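Local coordinates for scaffolding protein (Clostridium cellulolyticum, PDB 1G43) that probably binds crystalline cellulose through its family IIIa carbohydrate-binding domain, a calcium-containing beta-sandwich, so tethering the cellulosome to its substrate, at residues A[5-11]-A[25-31]; A[40-46]-A[146-151]; A[19-23]-A[116-120]. All coordinates share one frame; numbering follows the deposited sequence.

Contact 1. Residues A[5-11]-A[25-31]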
loop_
_atom_site.group_PDB
_atom_site.type_symbol
_atom_site.label_atom_id
_atom_site.label_comp_id
_atom_site.label_asym_id
_atom_site.label_seq_id
_atom_site.Cartn_x
_atom_site.Cartn_y
_atom_site.Cartn_z
ATOM N N VAL A 5 14.462 6.471 2.565
ATOM C CA VAL A 5 14.043 7.790 2.140
ATOM C C VAL A 5 12.704 8.047 2.808
ATOM O O VAL A 5 12.292 9.192 3.005
ATOM C CB VAL A 5 13.925 7.803 0.614
ATOM C CG1 VAL A 5 12.811 8.739 0.158
ATOM C CG2 VAL A 5 15.270 8.250 0.023
ATOM N N VAL A 6 12.018 6.959 3.150
ATOM C CA VAL A 6 10.726 7.037 3.843
ATOM C C VAL A 6 10.601 5.892 4.836
ATOM O O VAL A 6 11.269 4.874 4.717
ATOM C CB VAL A 6 9.525 6.980 2.861
ATOM C CG1 VAL A 6 9.671 8.069 1.842
ATOM C CG2 VAL A 6 9.430 5.621 2.183
ATOM N N SER A 7 9.755 6.083 5.829
ATOM C CA SER A 7 9.495 5.070 6.832
ATOM C C SER A 7 8.025 4.713 6.588
ATOM O O SER A 7 7.245 5.587 6.206
ATOM C CB SER A 7 9.659 5.701 8.218
ATOM O OG SER A 7 9.151 4.868 9.262
ATOM N N VAL A 8 7.620 3.468 6.807
ATOM C CA VAL A 8 6.204 3.141 6.584
ATOM C C VAL A 8 5.525 2.284 7.655
ATOM O O VAL A 8 6.103 1.319 8.149
ATOM C CB VAL A 8 6.002 2.422 5.236
ATOM C CG1 VAL A 8 4.504 2.082 5.058
ATOM C CG2 VAL A 8 6.528 3.286 4.090
ATOM N N GLN A 9 4.310 2.645 8.027
ATOM C CA GLN A 9 3.560 1.862 8.992
ATOM C C GLN A 9 2.345 1.285 8.295
ATOM O O GLN A 9 1.855 1.844 7.300
ATOM C CB GLN A 9 3.147 2.700 10.185
ATOM C CG GLN A 9 4.224 2.785 11.230
ATOM C CD GLN A 9 3.750 3.507 12.462
ATOM O OE1 GLN A 9 3.340 4.675 12.403
ATOM N NE2 GLN A 9 3.784 2.825 13.582
ATOM N N PHE A 10 1.842 0.179 8.831
ATOM C CA PHE A 10 0.745 -0.528 8.210
ATOM C C PHE A 10 -0.303 -1.020 9.209
ATOM O O PHE A 10 -0.017 -1.145 10.388
ATOM C CB PHE A 10 1.365 -1.702 7.447
ATOM C CG PHE A 10 0.378 -2.697 6.920
ATOM C CD1 PHE A 10 -0.119 -2.586 5.640
ATOM C CD2 PHE A 10 -0.021 -3.764 7.696
ATOM C CE1 PHE A 10 -1.016 -3.542 5.121
ATOM C CE2 PHE A 10 -0.903 -4.710 7.205
ATOM C CZ PHE A 10 -1.404 -4.603 5.914
ATOM N N ASN A 11 -1.520 -1.273 8.724
ATOM C CA ASN A 11 -2.625 -1.808 9.534
ATOM C C ASN A 11 -3.732 -2.221 8.568
ATOM O O ASN A 11 -3.800 -1.700 7.455
ATOM C CB ASN A 11 -3.126 -0.773 10.590
ATOM C CG ASN A 11 -4.445 -0.049 10.205
ATOM O OD1 ASN A 11 -5.496 -0.668 9.994
ATOM N ND2 ASN A 11 -4.388 1.285 10.154
ATOM N N ARG A 25 -3.688 -0.299 4.686
ATOM C CA ARG A 25 -3.571 1.112 5.042
ATOM C C ARG A 25 -2.147 1.445 5.387
ATOM O O ARG A 25 -1.508 0.736 6.144
ATOM C CB ARG A 25 -4.497 1.420 6.206
ATOM C CG ARG A 25 -5.948 1.078 5.852
ATOM C CD ARG A 25 -6.758 0.885 7.089
ATOM N NE ARG A 25 -8.160 0.649 6.788
ATOM C CZ ARG A 25 -9.068 0.369 7.716
ATOM N NH1 ARG A 25 -8.714 0.294 8.988
ATOM N NH2 ARG A 25 -10.324 0.164 7.368
ATOM N N PHE A 26 -1.649 2.539 4.837
ATOM C CA PHE A 26 -0.271 2.930 5.074
ATOM C C PHE A 26 -0.109 4.338 5.599
ATOM O O PHE A 26 -0.835 5.246 5.206
ATOM C CB PHE A 26 0.544 2.859 3.780
ATOM C CG PHE A 26 0.311 1.638 2.965
ATOM C CD1 PHE A 26 -0.774 1.560 2.097
ATOM C CD2 PHE A 26 1.188 0.565 3.038
ATOM C CE1 PHE A 26 -0.981 0.418 1.305
ATOM C CE2 PHE A 26 0.991 -0.576 2.256
ATOM C CZ PHE A 26 -0.091 -0.653 1.388
ATOM N N LYS A 27 0.854 4.514 6.496
ATOM C CA LYS A 27 1.178 5.850 6.985
ATOM C C LYS A 27 2.635 5.966 6.548
ATOM O O LYS A 27 3.509 5.314 7.096
ATOM C CB LYS A 27 1.034 5.960 8.503
ATOM C CG LYS A 27 0.714 7.402 8.925
ATOM C CD LYS A 27 0.827 7.632 10.432
ATOM C CE LYS A 27 -0.505 7.324 11.132
ATOM N NZ LYS A 27 -1.665 8.126 10.547
ATOM N N VAL A 28 2.872 6.748 5.501
ATOM C CA VAL A 28 4.196 6.925 4.931
ATOM C C VAL A 28 4.827 8.230 5.415
ATOM O O VAL A 28 4.219 9.306 5.326
ATOM C CB VAL A 28 4.124 6.928 3.374
ATOM C CG1 VAL A 28 5.482 7.250 2.786
ATOM C CG2 VAL A 28 3.651 5.565 2.856
ATOM N N THR A 29 6.038 8.118 5.965
ATOM C CA THR A 29 6.755 9.283 6.471
ATOM C C THR A 29 8.012 9.594 5.680
ATOM O O THR A 29 8.868 8.725 5.460
ATOM C CB THR A 29 7.147 9.101 7.915
ATOM O OG1 THR A 29 5.965 8.999 8.707
ATOM C CG2 THR A 29 7.969 10.294 8.388
ATOM N N ASN A 30 8.103 10.845 5.251
ATOM C CA ASN A 30 9.243 11.333 4.479
ATOM C C ASN A 30 10.380 11.536 5.465
ATOM O O ASN A 30 10.375 12.473 6.249
ATOM C CB ASN A 30 8.870 12.665 3.801
ATOM C CG ASN A 30 9.964 13.196 2.859
ATOM O OD1 ASN A 30 11.125 12.757 2.882
ATOM N ND2 ASN A 30 9.589 14.162 2.035
ATOM N N THR A 31 11.349 10.635 5.443
ATOM C CA THR A 31 12.485 10.747 6.339
ATOM C C THR A 31 13.747 11.059 5.561
ATOM O O THR A 31 14.864 10.944 6.082
ATOM C CB THR A 31 12.707 9.466 7.110
ATOM O OG1 THR A 31 13.004 8.407 6.190
ATOM C CG2 THR A 31 11.477 9.137 7.931
HETATM O O HOH W 1 5.517 6.264 8.773
#

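Contact 2. Residues A[40-46]-A[146-151]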
loop_
_atom_site.group_PDB
_atom_site.type_symbol
_atom_site.label_atom_id
_atom_site.label_comp_id
_atom_site.label_asym_id
_atom_site.label_seq_id
_atom_site.Cartn_x
_atom_site.Cartn_y
_atom_site.Cartn_z
ATOM N N ASP A 40 6.136 9.903 -7.455
ATOM C CA ASP A 40 7.232 8.929 -7.418
ATOM C C ASP A 40 7.072 7.826 -6.388
ATOM O O ASP A 40 7.854 6.874 -6.354
ATOM C CB ASP A 40 8.553 9.644 -7.114
ATOM C CG ASP A 40 8.968 10.617 -8.210
ATOM O OD1 ASP A 40 9.022 10.198 -9.384
ATOM O OD2 ASP A 40 9.260 11.795 -7.885
ATOM N N LEU A 41 6.059 7.949 -5.545
ATOM C CA LEU A 41 5.857 6.975 -4.495
ATOM C C LEU A 41 4.941 5.815 -4.875
ATOM O O LEU A 41 3.787 6.032 -5.188
ATOM C CB LEU A 41 5.298 7.699 -3.277
ATOM C CG LEU A 41 4.996 6.934 -1.990
ATOM C CD1 LEU A 41 6.283 6.346 -1.404
ATOM C CD2 LEU A 41 4.356 7.888 -1.012
ATOM N N LYS A 42 5.473 4.594 -4.872
ATOM C CA LYS A 42 4.667 3.396 -5.129
ATOM C C LYS A 42 4.655 2.537 -3.856
ATOM O O LYS A 42 5.603 2.540 -3.066
ATOM C CB LYS A 42 5.213 2.552 -6.276
ATOM C CG LYS A 42 5.137 3.209 -7.643
ATOM C CD LYS A 42 3.737 3.633 -7.958
ATOM C CE LYS A 42 3.685 4.258 -9.334
ATOM N NZ LYS A 42 4.474 5.509 -9.423
ATOM N N LEU A 43 3.563 1.819 -3.652
ATOM C CA LEU A 43 3.425 0.952 -2.501
ATOM C C LEU A 43 2.952 -0.399 -3.046
ATOM O O LEU A 43 2.153 -0.448 -3.990
ATOM C CB LEU A 43 2.413 1.559 -1.517
ATOM C CG LEU A 43 2.922 2.771 -0.731
ATOM C CD1 LEU A 43 1.782 3.611 -0.210
ATOM C CD2 LEU A 43 3.797 2.293 0.418
ATOM N N ARG A 44 3.454 -1.485 -2.469
ATOM C CA ARG A 44 3.077 -2.820 -2.904
ATOM C C ARG A 44 2.607 -3.746 -1.781
ATOM O O ARG A 44 3.152 -3.732 -0.673
ATOM C CB ARG A 44 4.240 -3.486 -3.608
ATOM C CG ARG A 44 4.680 -2.817 -4.873
ATOM C CD ARG A 44 5.721 -3.683 -5.509
ATOM N NE ARG A 44 6.052 -3.252 -6.845
ATOM C CZ ARG A 44 7.133 -3.672 -7.494
ATOM N NH1 ARG A 44 7.951 -4.534 -6.907
ATOM N NH2 ARG A 44 7.409 -3.222 -8.711
ATOM N N TYR A 45 1.612 -4.574 -2.088
ATOM C CA TYR A 45 1.038 -5.523 -1.119
ATOM C C TYR A 45 0.936 -6.878 -1.807
ATOM O O TYR A 45 0.120 -7.052 -2.698
ATOM C CB TYR A 45 -0.359 -5.063 -0.687
ATOM C CG TYR A 45 -1.007 -5.945 0.371
ATOM C CD1 TYR A 45 -0.801 -5.703 1.716
ATOM C CD2 TYR A 45 -1.774 -7.048 0.015
ATOM C CE1 TYR A 45 -1.336 -6.545 2.694
ATOM C CE2 TYR A 45 -2.320 -7.900 0.987
ATOM C CZ TYR A 45 -2.085 -7.640 2.327
ATOM O OH TYR A 45 -2.553 -8.491 3.298
ATOM N N TYR A 46 1.731 -7.838 -1.362
ATOM C CA TYR A 46 1.765 -9.156 -1.986
ATOM C C TYR A 46 0.775 -10.203 -1.453
ATOM O O TYR A 46 0.628 -10.364 -0.260
ATOM C CB TYR A 46 3.195 -9.675 -1.923
ATOM C CG TYR A 46 4.176 -8.858 -2.757
ATOM C CD1 TYR A 46 4.695 -7.646 -2.291
ATOM C CD2 TYR A 46 4.578 -9.306 -4.005
ATOM C CE1 TYR A 46 5.604 -6.904 -3.054
ATOM C CE2 TYR A 46 5.474 -8.580 -4.781
ATOM C CZ TYR A 46 5.990 -7.380 -4.302
ATOM O OH TYR A 46 6.901 -6.697 -5.081
ATOM N N ILE A 146 5.607 -5.299 3.467
ATOM C CA ILE A 146 4.997 -4.512 2.410
ATOM C C ILE A 146 6.135 -3.649 1.898
ATOM O O ILE A 146 7.132 -3.448 2.600
ATOM C CB ILE A 146 3.804 -3.676 2.910
ATOM C CG1 ILE A 146 4.082 -3.083 4.285
ATOM C CG2 ILE A 146 2.545 -4.540 2.911
ATOM C CD1 ILE A 146 4.576 -1.658 4.232
ATOM N N SER A 147 6.026 -3.153 0.678
ATOM C CA SER A 147 7.125 -2.366 0.152
ATOM C C SER A 147 6.725 -1.014 -0.355
ATOM O O SER A 147 5.585 -0.788 -0.782
ATOM C CB SER A 147 7.793 -3.121 -0.963
ATOM O OG SER A 147 6.788 -3.664 -1.783
ATOM N N ALA A 148 7.695 -0.117 -0.301
ATOM C CA ALA A 148 7.532 1.243 -0.749
ATOM C C ALA A 148 8.723 1.538 -1.631
ATOM O O ALA A 148 9.874 1.276 -1.240
ATOM C CB ALA A 148 7.508 2.184 0.425
ATOM N N PHE A 149 8.430 2.057 -2.826
ATOM C CA PHE A 149 9.433 2.424 -3.821
ATOM C C PHE A 149 9.357 3.902 -4.090
ATOM O O PHE A 149 8.275 4.472 -4.215
ATOM C CB PHE A 149 9.186 1.721 -5.152
ATOM C CG PHE A 149 9.400 0.247 -5.108
ATOM C CD1 PHE A 149 8.432 -0.591 -4.580
ATOM C CD2 PHE A 149 10.580 -0.302 -5.576
ATOM C CE1 PHE A 149 8.635 -1.962 -4.518
ATOM C CE2 PHE A 149 10.794 -1.672 -5.519
ATOM C CZ PHE A 149 9.805 -2.504 -4.980
ATOM N N VAL A 150 10.521 4.529 -4.177
ATOM C CA VAL A 150 10.573 5.944 -4.471
ATOM C C VAL A 150 11.370 6.077 -5.737
ATOM O O VAL A 150 12.539 5.639 -5.802
ATOM C CB VAL A 150 11.247 6.696 -3.357
ATOM C CG1 VAL A 150 11.553 8.106 -3.806
ATOM C CG2 VAL A 150 10.323 6.713 -2.143
ATOM N N GLY A 151 10.739 6.645 -6.764
ATOM C CA GLY A 151 11.428 6.812 -8.032
ATOM C C GLY A 151 11.891 5.500 -8.661
ATOM O O GLY A 151 12.793 5.496 -9.504
#

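Contact 3. Residues A[19-23]-A[116-120]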
loop_
_atom_site.group_PDB
_atom_site.type_symbol
_atom_site.label_atom_id
_atom_site.label_comp_id
_atom_site.label_asym_id
_atom_site.label_seq_id
_atom_site.Cartn_x
_atom_site.Cartn_y
_atom_site.Cartn_z
ATOM N N SER A 19 -11.894 -13.455 4.317
ATOM C CA SER A 19 -12.599 -12.192 4.179
ATOM C C SER A 19 -12.850 -11.904 2.724
ATOM O O SER A 19 -12.074 -12.329 1.862
ATOM C CB SER A 19 -11.726 -11.073 4.791
ATOM O OG SER A 19 -12.220 -9.756 4.574
ATOM N N ASN A 20 -13.934 -11.205 2.430
ATOM C CA ASN A 20 -14.202 -10.857 1.044
ATOM C C ASN A 20 -13.639 -9.473 0.694
ATOM O O ASN A 20 -13.899 -8.954 -0.368
ATOM C CB ASN A 20 -15.681 -10.905 0.749
ATOM C CG ASN A 20 -16.487 -10.047 1.691
ATOM O OD1 ASN A 20 -15.980 -9.086 2.291
ATOM N ND2 ASN A 20 -17.767 -10.370 1.806
ATOM N N SER A 21 -12.880 -8.886 1.610
ATOM C CA SER A 21 -12.229 -7.586 1.394
ATOM C C SER A 21 -10.823 -7.680 1.939
ATOM O O SER A 21 -10.594 -8.285 2.984
ATOM C CB SER A 21 -12.899 -6.450 2.164
ATOM O OG SER A 21 -14.068 -6.011 1.556
ATOM N N ILE A 22 -9.879 -7.089 1.243
ATOM C CA ILE A 22 -8.525 -7.065 1.738
ATOM C C ILE A 22 -8.293 -5.583 2.008
ATOM O O ILE A 22 -8.527 -4.738 1.131
ATOM C CB ILE A 22 -7.549 -7.660 0.695
ATOM C CG1 ILE A 22 -7.994 -9.101 0.412
ATOM C CG2 ILE A 22 -6.101 -7.546 1.179
ATOM C CD1 ILE A 22 -6.961 -10.075 -0.188
ATOM N N TYR A 23 -7.900 -5.250 3.231
ATOM C CA TYR A 23 -7.642 -3.859 3.562
ATOM C C TYR A 23 -6.149 -3.685 3.578
ATOM O O TYR A 23 -5.454 -4.628 3.903
ATOM C CB TYR A 23 -8.200 -3.492 4.939
ATOM C CG TYR A 23 -9.707 -3.613 5.039
ATOM C CD1 TYR A 23 -10.319 -4.863 5.138
ATOM C CD2 TYR A 23 -10.516 -2.490 4.957
ATOM C CE1 TYR A 23 -11.683 -4.980 5.143
ATOM C CE2 TYR A 23 -11.875 -2.601 4.962
ATOM C CZ TYR A 23 -12.452 -3.845 5.052
ATOM O OH TYR A 23 -13.823 -3.959 5.041
ATOM N N THR A 116 -6.762 1.967 1.828
ATOM C CA THR A 116 -7.259 1.281 0.655
ATOM C C THR A 116 -7.837 -0.091 0.958
ATOM O O THR A 116 -7.581 -0.703 2.011
ATOM C CB THR A 116 -6.121 1.048 -0.370
ATOM O OG1 THR A 116 -5.340 -0.079 0.055
ATOM C CG2 THR A 116 -5.189 2.269 -0.462
ATOM N N ARG A 117 -8.616 -0.572 -0.005
ATOM C CA ARG A 117 -9.192 -1.889 0.095
ATOM C C ARG A 117 -9.532 -2.377 -1.300
ATOM O O ARG A 117 -9.625 -1.589 -2.241
ATOM C CB ARG A 117 -10.442 -1.879 1.003
ATOM C CG ARG A 117 -11.769 -1.450 0.340
ATOM C CD ARG A 117 -12.863 -1.196 1.385
ATOM N NE ARG A 117 -13.622 -0.014 1.015
ATOM C CZ ARG A 117 -14.827 -0.038 0.480
ATOM N NH1 ARG A 117 -15.442 -1.194 0.258
ATOM N NH2 ARG A 117 -15.399 1.092 0.122
ATOM N N PHE A 118 -9.663 -3.683 -1.436
ATOM C CA PHE A 118 -10.063 -4.246 -2.696
ATOM C C PHE A 118 -10.820 -5.559 -2.466
ATOM O O PHE A 118 -10.661 -6.214 -1.443
ATOM C CB PHE A 118 -8.880 -4.420 -3.664
ATOM C CG PHE A 118 -7.848 -5.399 -3.226
ATOM C CD1 PHE A 118 -6.805 -5.007 -2.398
ATOM C CD2 PHE A 118 -7.868 -6.698 -3.700
ATOM C CE1 PHE A 118 -5.784 -5.896 -2.056
ATOM C CE2 PHE A 118 -6.859 -7.600 -3.368
ATOM C CZ PHE A 118 -5.808 -7.194 -2.542
ATOM N N ALA A 119 -11.669 -5.915 -3.420
ATOM C CA ALA A 119 -12.489 -7.115 -3.296
ATOM C C ALA A 119 -12.823 -7.659 -4.676
ATOM O O ALA A 119 -12.587 -6.996 -5.694
ATOM C CB ALA A 119 -13.764 -6.763 -2.537
ATOM N N ARG A 120 -13.342 -8.876 -4.723
ATOM C CA ARG A 120 -13.717 -9.430 -6.006
ATOM C C ARG A 120 -15.076 -8.853 -6.348
ATOM O O ARG A 120 -15.858 -8.482 -5.458
ATOM C CB ARG A 120 -13.808 -10.951 -5.957
ATOM C CG ARG A 120 -12.505 -11.663 -5.702
ATOM C CD ARG A 120 -12.788 -13.069 -5.283
ATOM N NE ARG A 120 -11.575 -13.785 -4.944
ATOM C CZ ARG A 120 -11.551 -14.950 -4.313
ATOM N NH1 ARG A 120 -12.686 -15.520 -3.953
ATOM N NH2 ARG A 120 -10.390 -15.544 -4.040
HETATM O O HOH W 2 -14.291 -10.300 -2.599
#

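Contact 1. Residues A[5-11]-A[25-31]
The edge of the F10 ring is turned toward the face of F26 in an offset edge-to-face pair, centroids 6.0 Å apart and planes at 63°. V8 CG1 comes to the edge of the F26 ring, near its plane, while the ring of W143 meets F10. With CG anti to the backbone N (chi1 170°), F10 sends CD1 to within 4.1 Å of F26 CE2. Farther along the same face, V8 CG2 and V28 CG2 lie side by side at 3.9 Å. On the other face the N11 amide and R25 guanidinium cross obliquely, planes 78° apart, N11 OD1 lying 3.5 Å from R25 CD and hydrogen-bonded to G13 N just beyond the strand.

Strands 6-11 and 18-30 form an antiparallel beta hairpin whose straightest bond, T29 N to S7 O, is almost linear (2.8 Å). A water on the polar face donates to K27 O at 2.8 Å and weakly to S7 O, and bonds T29 OG1, itself paired with S111 OG. The chemistry is thus two-sided: valines and phenylalanines face the sandwich core, with N30, its ND2 hydrogen-bonded to L106 O, the polar exception, whereas the opposite face keeps polar groups and a water that links both strands.

Contact 2. Residues A[40-46]-A[146-151]
L43 and A148 form a close apolar pair: the CD2 branch of L43 reaches across to the small methyl of A148, CD2 to CB 3.7 Å. The short alanine leaves room for the leucine, and V8 of strand 6-11 also packs on A148. At one end L41 CD1 meets V150 CG2 obliquely; at the other, the I146 CG2 methyl fits against Y45 CD1 at 3.7 Å. L41 and L43 also touch V28 of the facing sheet, so these projections help to fill the interior of the beta-sandwich.

The reverse face carries a different relief. R44 is extended from CG to NE, and the F149 ring lies over one face of its guanidinium, toward the rim, with R44 CD 3.5 Å from F149 CE1 and R44 NH1 3.4 Å from F149 CZ. The two planes are 50° apart, which is not a flat stack. S147 OG, set between its backbone N and carbonyl carbon (chi1 44°), sits beside R44 CB and lies in plane at the edge of the Y46 ring, 3.7 Å from CE1.

Strands 41-47 and 147-150 are antiparallel neighbours in the sheet, and their backbone bonds include a nearly straight one from K42 N to F149 O (2.9 Å, 173° at the hydrogen). R44 NH1 donates to Y46 OH at 3.0 Å, a bent bond with the hydroxyl tilted out of the guanidinium plane, which probably limits its rotation, and E96 offers R44 a long, weak ion pair. The cation is therefore probably steadied by an aromatic ring and a phenol, with the carboxylate adding a modest electrostatic pull.

Contact 3. Residues A[19-23]-A[116-120]
I22 and F118 join two antiparallel strands of the beta-sandwich, 18-30 and 111-120, and pair as hydrogen-bonded neighbours. Two backbone bonds link them: I22 N gives its hydrogen to F118 O at 2.9 Å, and F118 N returns one to I22 O at 3.0 Å. Weaker CA-H...O contacts flank them, such as that of R117 CA with I22 O.

The apolar contact is a CH-pi interaction. I22 CB lies over one face of the F118 ring, 3.9 Å from its centroid and 21° off the normal, displaced toward the rim, while I22 CG2 reaches F118 CE1 at 3.6 Å. F118 CG sits between its backbone N and carbonyl carbon (chi1 65°), a torsion that brings the ring under the isoleucine. The rings of Y47 and F81 also meet F118.

On the other face Y23 and R117 run alongside each other, pointing the same way, with ring and guanidinium planes 25° apart; carbon makes the touch, Y23 CE2 to R117 CD. The charged end of R117 is engaged beyond them by a salt bridge to D60 and a cation-pi contact with W58.

At the far end, S19 OG donates to S21 O within 19-23, on a lone pair in the carbonyl plane. The polar link between the segments here is a water, which receives the hydrogen of R120 N at 2.7 Å while donating to N20 O at 2.6 Å.

Overall arrangement
Strand 18-30 is shared by contacts 1 and 3, which sit on opposite sides of the chain's centre, about 20 Å apart between centres: its later half pairs with 5-11, its earlier half with 116-120. Contact 2 belongs to the facing sheet of the sandwich, its centre about 10 Å from that of contact 1 and 19 Å from that of contact 3. Y45 bridges all three, with CE1 3.8 Å from F10 CZ and CE2 3.8 Å from I22 CG2. The calcium site of T48, D50, D127, N130 and D131 lies nearest contact 3, about 6 Å from the I22 side chain, against 9 Å for Y45 and 14 Å for F10.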